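Local coordinates for uncharacterized protein PSPTO_3016 (Pseudomonas syringae pv. tomato, PDB 3H9X) that is of unknown cellular function but probably binds DNA through a "double wing" motif, as a member of the MmcQ/YjbR family, at residues K38-L43 / S107-S112; V61-V66 / Y81-M86. One frame throughout, in Å; residues are numbered along the deposited sequence.

Contact 1: residues K38-L43 / S107-S112; sequences KWYALL and SLIEDS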
loop_
_atom_site.group_PDB
_atom_site.type_symbol
_atom_site.label_atom_id
_atom_site.label_comp_id
_atom_site.label_asym_id
_atom_site.label_seq_id
_atom_site.Cartn_x
_atom_site.Cartn_y
_atom_site.Cartn_z
ATOM N N LYS A 38 1.418 14.846 0.458
ATOM C CA LYS A 38 1.141 13.853 -0.572
ATOM C C LYS A 38 1.214 12.429 -0.024
ATOM O O LYS A 38 2.184 12.050 0.641
ATOM C CB LYS A 38 2.105 14.003 -1.756
ATOM C CG LYS A 38 1.900 15.270 -2.564
ATOM C CD LYS A 38 2.646 15.223 -3.882
ATOM C CE LYS A 38 2.375 16.485 -4.692
ATOM N NZ LYS A 38 2.784 16.375 -6.128
ATOM N N TRP A 39 0.170 11.653 -0.308
ATOM C CA TRP A 39 0.067 10.267 0.135
ATOM C C TRP A 39 1.074 9.431 -0.616
ATOM O O TRP A 39 1.212 9.583 -1.825
ATOM C CB TRP A 39 -1.322 9.711 -0.174
ATOM C CG TRP A 39 -2.449 10.391 0.525
ATOM C CD1 TRP A 39 -2.387 11.529 1.292
ATOM C CD2 TRP A 39 -3.812 9.970 0.541
ATOM N NE1 TRP A 39 -3.626 11.832 1.783
ATOM C CE2 TRP A 39 -4.523 10.893 1.338
ATOM C CE3 TRP A 39 -4.509 8.897 -0.039
ATOM C CZ2 TRP A 39 -5.897 10.778 1.566
ATOM C CZ3 TRP A 39 -5.871 8.784 0.191
ATOM C CH2 TRP A 39 -6.550 9.720 0.986
ATOM N N TYR A 40 1.769 8.543 0.088
ATOM C CA TYR A 40 2.738 7.672 -0.563
ATOM C C TYR A 40 2.484 6.223 -0.157
ATOM O O TYR A 40 3.172 5.318 -0.596
ATOM C CB TYR A 40 4.172 8.124 -0.213
ATOM C CG TYR A 40 4.617 7.881 1.219
ATOM C CD1 TYR A 40 5.075 6.625 1.623
ATOM C CD2 TYR A 40 4.581 8.904 2.169
ATOM C CE1 TYR A 40 5.487 6.386 2.941
ATOM C CE2 TYR A 40 4.992 8.674 3.495
ATOM C CZ TYR A 40 5.442 7.406 3.872
ATOM O OH TYR A 40 5.825 7.142 5.173
ATOM N N ALA A 41 1.458 6.033 0.666
ATOM C CA ALA A 41 1.074 4.725 1.179
ATOM C C ALA A 41 -0.367 4.743 1.718
ATOM O O ALA A 41 -0.734 5.622 2.504
ATOM C CB ALA A 41 2.035 4.314 2.287
ATOM N N LEU A 42 -1.171 3.770 1.287
ATOM C CA LEU A 42 -2.568 3.642 1.709
ATOM C C LEU A 42 -2.799 2.243 2.292
ATOM O O LEU A 42 -2.831 1.244 1.565
ATOM C CB LEU A 42 -3.505 3.825 0.513
ATOM C CG LEU A 42 -4.873 4.504 0.675
ATOM C CD1 LEU A 42 -5.736 4.078 -0.501
ATOM C CD2 LEU A 42 -5.554 4.138 1.977
ATOM N N LEU A 43 -2.968 2.185 3.606
ATOM C CA LEU A 43 -3.196 0.934 4.303
ATOM C C LEU A 43 -4.694 0.733 4.424
ATOM O O LEU A 43 -5.397 1.637 4.857
ATOM C CB LEU A 43 -2.573 1.008 5.694
ATOM C CG LEU A 43 -2.791 -0.172 6.623
ATOM C CD1 LEU A 43 -2.077 -1.360 6.068
ATOM C CD2 LEU A 43 -2.299 0.167 8.007
ATOM N N SER A 107 11.478 -1.657 -0.522
ATOM C CA SER A 107 11.965 -0.876 -1.649
ATOM C C SER A 107 10.802 -0.179 -2.349
ATOM O O SER A 107 10.924 0.989 -2.738
ATOM C CB SER A 107 12.733 -1.768 -2.630
ATOM O OG SER A 107 11.924 -2.816 -3.119
ATOM N N LEU A 108 9.676 -0.882 -2.496
ATOM C CA LEU A 108 8.477 -0.314 -3.125
ATOM C C LEU A 108 7.957 0.854 -2.267
ATOM O O LEU A 108 7.549 1.896 -2.799
ATOM C CB LEU A 108 7.400 -1.396 -3.291
ATOM C CG LEU A 108 7.704 -2.486 -4.339
ATOM C CD1 LEU A 108 6.719 -3.646 -4.222
ATOM C CD2 LEU A 108 7.644 -1.897 -5.721
ATOM N N ILE A 109 7.993 0.676 -0.941
ATOM C CA ILE A 109 7.589 1.731 -0.006
ATOM C C ILE A 109 8.509 2.946 -0.266
ATOM O O ILE A 109 8.059 4.087 -0.200
ATOM C CB ILE A 109 7.795 1.341 1.498
ATOM C CG1 ILE A 109 7.117 0.007 1.850
ATOM C CG2 ILE A 109 7.263 2.464 2.388
ATOM C CD1 ILE A 109 5.613 0.045 1.978
ATOM N N GLU A 110 9.794 2.690 -0.533
ATOM C CA GLU A 110 10.765 3.754 -0.799
ATOM C C GLU A 110 10.460 4.435 -2.126
ATOM O O GLU A 110 10.432 5.659 -2.217
ATOM C CB GLU A 110 12.197 3.190 -0.822
ATOM C CG GLU A 110 13.320 4.234 -1.059
ATOM C CD GLU A 110 13.310 5.391 -0.049
ATOM O OE1 GLU A 110 13.316 5.128 1.170
ATOM O OE2 GLU A 110 13.307 6.566 -0.477
ATOM N N ASP A 111 10.229 3.635 -3.156
ATOM C CA ASP A 111 9.912 4.167 -4.468
ATOM C C ASP A 111 8.696 5.100 -4.424
ATOM O O ASP A 111 8.724 6.175 -5.017
ATOM C CB ASP A 111 9.676 3.012 -5.437
ATOM C CG ASP A 111 10.973 2.386 -5.908
ATOM O OD1 ASP A 111 11.951 2.334 -5.121
ATOM O OD2 ASP A 111 11.016 1.929 -7.066
ATOM N N SER A 112 7.637 4.693 -3.721
ATOM C CA SER A 112 6.414 5.499 -3.592
ATOM C C SER A 112 6.716 6.777 -2.819
ATOM O O SER A 112 6.148 7.832 -3.100
ATOM C CB SER A 112 5.330 4.689 -2.866
ATOM O OG SER A 112 4.117 5.386 -2.784
#

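Contact 2: residues V61-V66 / Y81-M86; sequences VIDLKV and YPAYHM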
loop_
_atom_site.group_PDB
_atom_site.type_symbol
_atom_site.label_atom_id
_atom_site.label_comp_id
_atom_site.label_asym_id
_atom_site.label_seq_id
_atom_site.Cartn_x
_atom_site.Cartn_y
_atom_site.Cartn_z
ATOM N N VAL A 61 -4.138 -4.748 2.821
ATOM C CA VAL A 61 -3.319 -4.359 1.675
ATOM C C VAL A 61 -2.792 -2.927 1.808
ATOM O O VAL A 61 -3.335 -2.131 2.562
ATOM C CB VAL A 61 -4.152 -4.505 0.337
ATOM C CG1 VAL A 61 -4.821 -5.865 0.299
ATOM C CG2 VAL A 61 -5.223 -3.405 0.231
ATOM N N ILE A 62 -1.712 -2.620 1.098
ATOM C CA ILE A 62 -1.179 -1.268 1.099
ATOM C C ILE A 62 -1.057 -0.842 -0.349
ATOM O O ILE A 62 -0.681 -1.635 -1.220
ATOM C CB ILE A 62 0.211 -1.135 1.728
ATOM C CG1 ILE A 62 1.149 -2.161 1.118
ATOM C CG2 ILE A 62 0.104 -1.218 3.238
ATOM C CD1 ILE A 62 2.587 -1.937 1.445
ATOM N N ASP A 63 -1.398 0.416 -0.607
ATOM C CA ASP A 63 -1.311 0.974 -1.943
ATOM C C ASP A 63 -0.087 1.850 -1.986
ATOM O O ASP A 63 0.138 2.670 -1.093
ATOM C CB ASP A 63 -2.567 1.761 -2.264
ATOM C CG ASP A 63 -3.650 0.880 -2.845
ATOM O OD1 ASP A 63 -3.732 -0.313 -2.469
ATOM O OD2 ASP A 63 -4.435 1.374 -3.670
ATOM N N LEU A 64 0.703 1.647 -3.034
ATOM C CA LEU A 64 1.954 2.360 -3.245
ATOM C C LEU A 64 1.990 2.963 -4.637
ATOM O O LEU A 64 1.401 2.420 -5.561
ATOM C CB LEU A 64 3.125 1.384 -3.055
ATOM C CG LEU A 64 3.773 1.243 -1.668
ATOM C CD1 LEU A 64 2.742 1.293 -0.561
ATOM C CD2 LEU A 64 4.560 -0.057 -1.618
ATOM N N LYS A 65 2.677 4.086 -4.796
ATOM C CA LYS A 65 2.758 4.734 -6.105
ATOM C C LYS A 65 3.993 4.258 -6.849
ATOM O O LYS A 65 5.066 4.121 -6.273
ATOM C CB LYS A 65 2.811 6.250 -5.929
ATOM C CG LYS A 65 2.627 7.070 -7.195
ATOM C CD LYS A 65 2.773 8.558 -6.856
ATOM C CE LYS A 65 1.670 9.413 -7.470
ATOM N NZ LYS A 65 1.563 9.264 -8.949
ATOM N N VAL A 66 3.842 3.993 -8.134
ATOM C CA VAL A 66 4.972 3.536 -8.917
ATOM C C VAL A 66 4.976 4.256 -10.246
ATOM O O VAL A 66 4.055 5.017 -10.552
ATOM C CB VAL A 66 4.916 2.010 -9.163
ATOM C CG1 VAL A 66 4.821 1.271 -7.827
ATOM C CG2 VAL A 66 3.735 1.655 -10.034
ATOM N N TYR A 81 -1.514 -6.688 -6.942
ATOM C CA TYR A 81 -2.743 -6.602 -7.716
ATOM C C TYR A 81 -2.938 -5.173 -8.219
ATOM O O TYR A 81 -2.162 -4.286 -7.882
ATOM C CB TYR A 81 -3.941 -7.015 -6.840
ATOM C CG TYR A 81 -3.822 -8.381 -6.216
ATOM C CD1 TYR A 81 -2.906 -8.627 -5.195
ATOM C CD2 TYR A 81 -4.589 -9.453 -6.685
ATOM C CE1 TYR A 81 -2.746 -9.910 -4.664
ATOM C CE2 TYR A 81 -4.441 -10.741 -6.152
ATOM C CZ TYR A 81 -3.512 -10.962 -5.146
ATOM O OH TYR A 81 -3.317 -12.241 -4.649
ATOM N N PRO A 82 -3.966 -4.944 -9.054
ATOM C CA PRO A 82 -4.279 -3.621 -9.604
ATOM C C PRO A 82 -4.700 -2.670 -8.479
ATOM O O PRO A 82 -5.337 -3.086 -7.515
ATOM C CB PRO A 82 -5.426 -3.918 -10.562
ATOM C CG PRO A 82 -5.104 -5.295 -11.028
ATOM C CD PRO A 82 -4.745 -5.981 -9.751
ATOM N N ALA A 83 -4.352 -1.395 -8.605
ATOM C CA ALA A 83 -4.690 -0.423 -7.574
ATOM C C ALA A 83 -6.167 -0.429 -7.196
ATOM O O ALA A 83 -7.041 -0.358 -8.053
ATOM C CB ALA A 83 -4.278 0.969 -8.018
ATOM N N TYR A 84 -6.428 -0.506 -5.898
ATOM C CA TYR A 84 -7.783 -0.502 -5.383
ATOM C C TYR A 84 -8.062 0.858 -4.755
ATOM O O TYR A 84 -7.333 1.290 -3.868
ATOM C CB TYR A 84 -7.943 -1.587 -4.327
ATOM C CG TYR A 84 -9.326 -1.625 -3.727
ATOM C CD1 TYR A 84 -10.412 -2.096 -4.464
ATOM C CD2 TYR A 84 -9.555 -1.163 -2.428
ATOM C CE1 TYR A 84 -11.692 -2.103 -3.926
ATOM C CE2 TYR A 84 -10.830 -1.162 -1.880
ATOM C CZ TYR A 84 -11.893 -1.632 -2.637
ATOM O OH TYR A 84 -13.163 -1.603 -2.117
ATOM N N HIS A 85 -9.128 1.513 -5.211
ATOM C CA HIS A 85 -9.532 2.838 -4.732
ATOM C C HIS A 85 -8.537 3.935 -5.103
ATOM O O HIS A 85 -8.614 5.052 -4.591
ATOM C CB HIS A 85 -9.742 2.863 -3.206
ATOM C CG HIS A 85 -11.131 2.501 -2.764
ATOM N ND1 HIS A 85 -11.614 2.827 -1.512
ATOM C CD2 HIS A 85 -12.107 1.786 -3.369
ATOM C CE1 HIS A 85 -12.828 2.320 -1.365
ATOM N NE2 HIS A 85 -13.148 1.683 -2.477
HETATM N N MSE A 86 -7.601 3.616 -5.986
HETATM C CA MSE A 86 -6.627 4.596 -6.427
HETATM C C MSE A 86 -6.499 4.453 -7.925
HETATM O O MSE A 86 -7.033 3.506 -8.501
HETATM C CB MSE A 86 -5.272 4.360 -5.760
HETATM C CG MSE A 86 -5.283 4.554 -4.250
HETATM SE SE MSE A 86 -5.560 6.409 -3.736
HETATM C CE MSE A 86 -3.700 6.917 -3.461
#

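Contact 1: residues K38-L43 / S107-S112
Ser112 turns its hydroxyl to the backbone carbonyl of Tyr40 and gives it a hydrogen bond. OG lies anti to the serine backbone N (chi1 -177°), a torsion that swings it off the helix and toward the strand. OG comes in well off the line of the C=O bond. The modelled separation from Ser112 OG to Tyr40 O is 2.4 Å. That is very short, and at this resolution the exact length is doubtful. The same OG also takes the backbone N-H of Lys65, so the buried hydroxyl has partners on two neighbouring strands.

The CB of Tyr40 points toward the helix. It rests 3.5 Å from Ser112 O, the carbonyl that Thr116 OG1 also reaches by a hydrogen bond. With chi1 at 71°, CG sits between the backbone N and the carbonyl carbon, and the ring runs past Ile109. Tyr40 and Ala41 form a classic beta bulge in strand 39-47, both facing Phe31 of the outer strand 29-32. This bulge lies where helix 102-115 packs over one face of the antiparallel sheet. The segment axes approach to 7.8 Å, and their directions differ by 134°.

The Tyr40 ring meets the helix through one flank. CE1 lies 4.3 Å from the CG2 branch of Ile109, a loose apolar touch. CD1 is likewise 4.3 Å from Ile109 O, which approaches the ring obliquely. Phe113 meets the same ring edge-to-face, and the phenol OH is hydrogen-bonded to Thr16 OG1. Ala41 adds little to the interface with the helix; its methyl instead packs beside Phe6 of helix 3-13.

Contact 2: residues V61-V66 / Y81-M86
The connection that follows edge strand 80-82 folds back beside the central strand 58-65, where Asp63 meets Ala83, Tyr84 and Met86. These two strands are not neighbours in the sheet, since strand 91-95 runs between them. The contact is therefore made by side chains and loop backbone, not by strand pairing.

Asp63 carries it. Its CG is anti to its own carbonyl carbon (chi1 -87°), which sends the carboxylate out toward the loop. OD1 is hydrogen-bonded to Thr93 OG1 on the intervening strand. That bond helps fix the rotation of the group and leaves OD2 directed at the loop. OD2 lies 2.9 Å from Tyr84 O. Both are acceptors, and the pair is not a hydrogen bond.

OD2 also lies 3.3 Å from CG of Met86, modelled as selenomethionine. The two side chains cross at a slant, and the Met86 chain bends at both chi2 and chi3. Ala83 offers its CB to Asp63 OD2 at 4.4 Å. Between Tyr84 and Met86, His85 has a positive phi of 67°, which helps the loop turn. There the Tyr84 and His85 rings lie partly over each other, away from Asp63.

Asp63 occupies the sheet face opposite Leu64, whose side chain packs on helix 102-115. On the loop side, Trp91 of strand 91-95 touches Ala83 and Met86, while Tyr84 reaches Ile46 of strand 39-47.

In the fold
Contacts 1 and 2 share the middle of one antiparallel sheet and lie about 9 Å apart, centre to centre. Strands 39-47 and 58-65 are neighbours, and Leu42 O to Asp63 N at 2.7 Å is a probable hydrogen bond between them. The contacts work on opposite faces. Contact 1 is buried between helix 102-115 and the sheet, with one hydroxyl bond and apolar packing. Contact 2 is only partly buried and is made by a loop, with a carboxylate set against a carbonyl and a selenomethionine chain. Leu64 belongs to the helix side: its CD2 lies 3.6 Å from Leu108 CB, so strand 58-65 serves both faces.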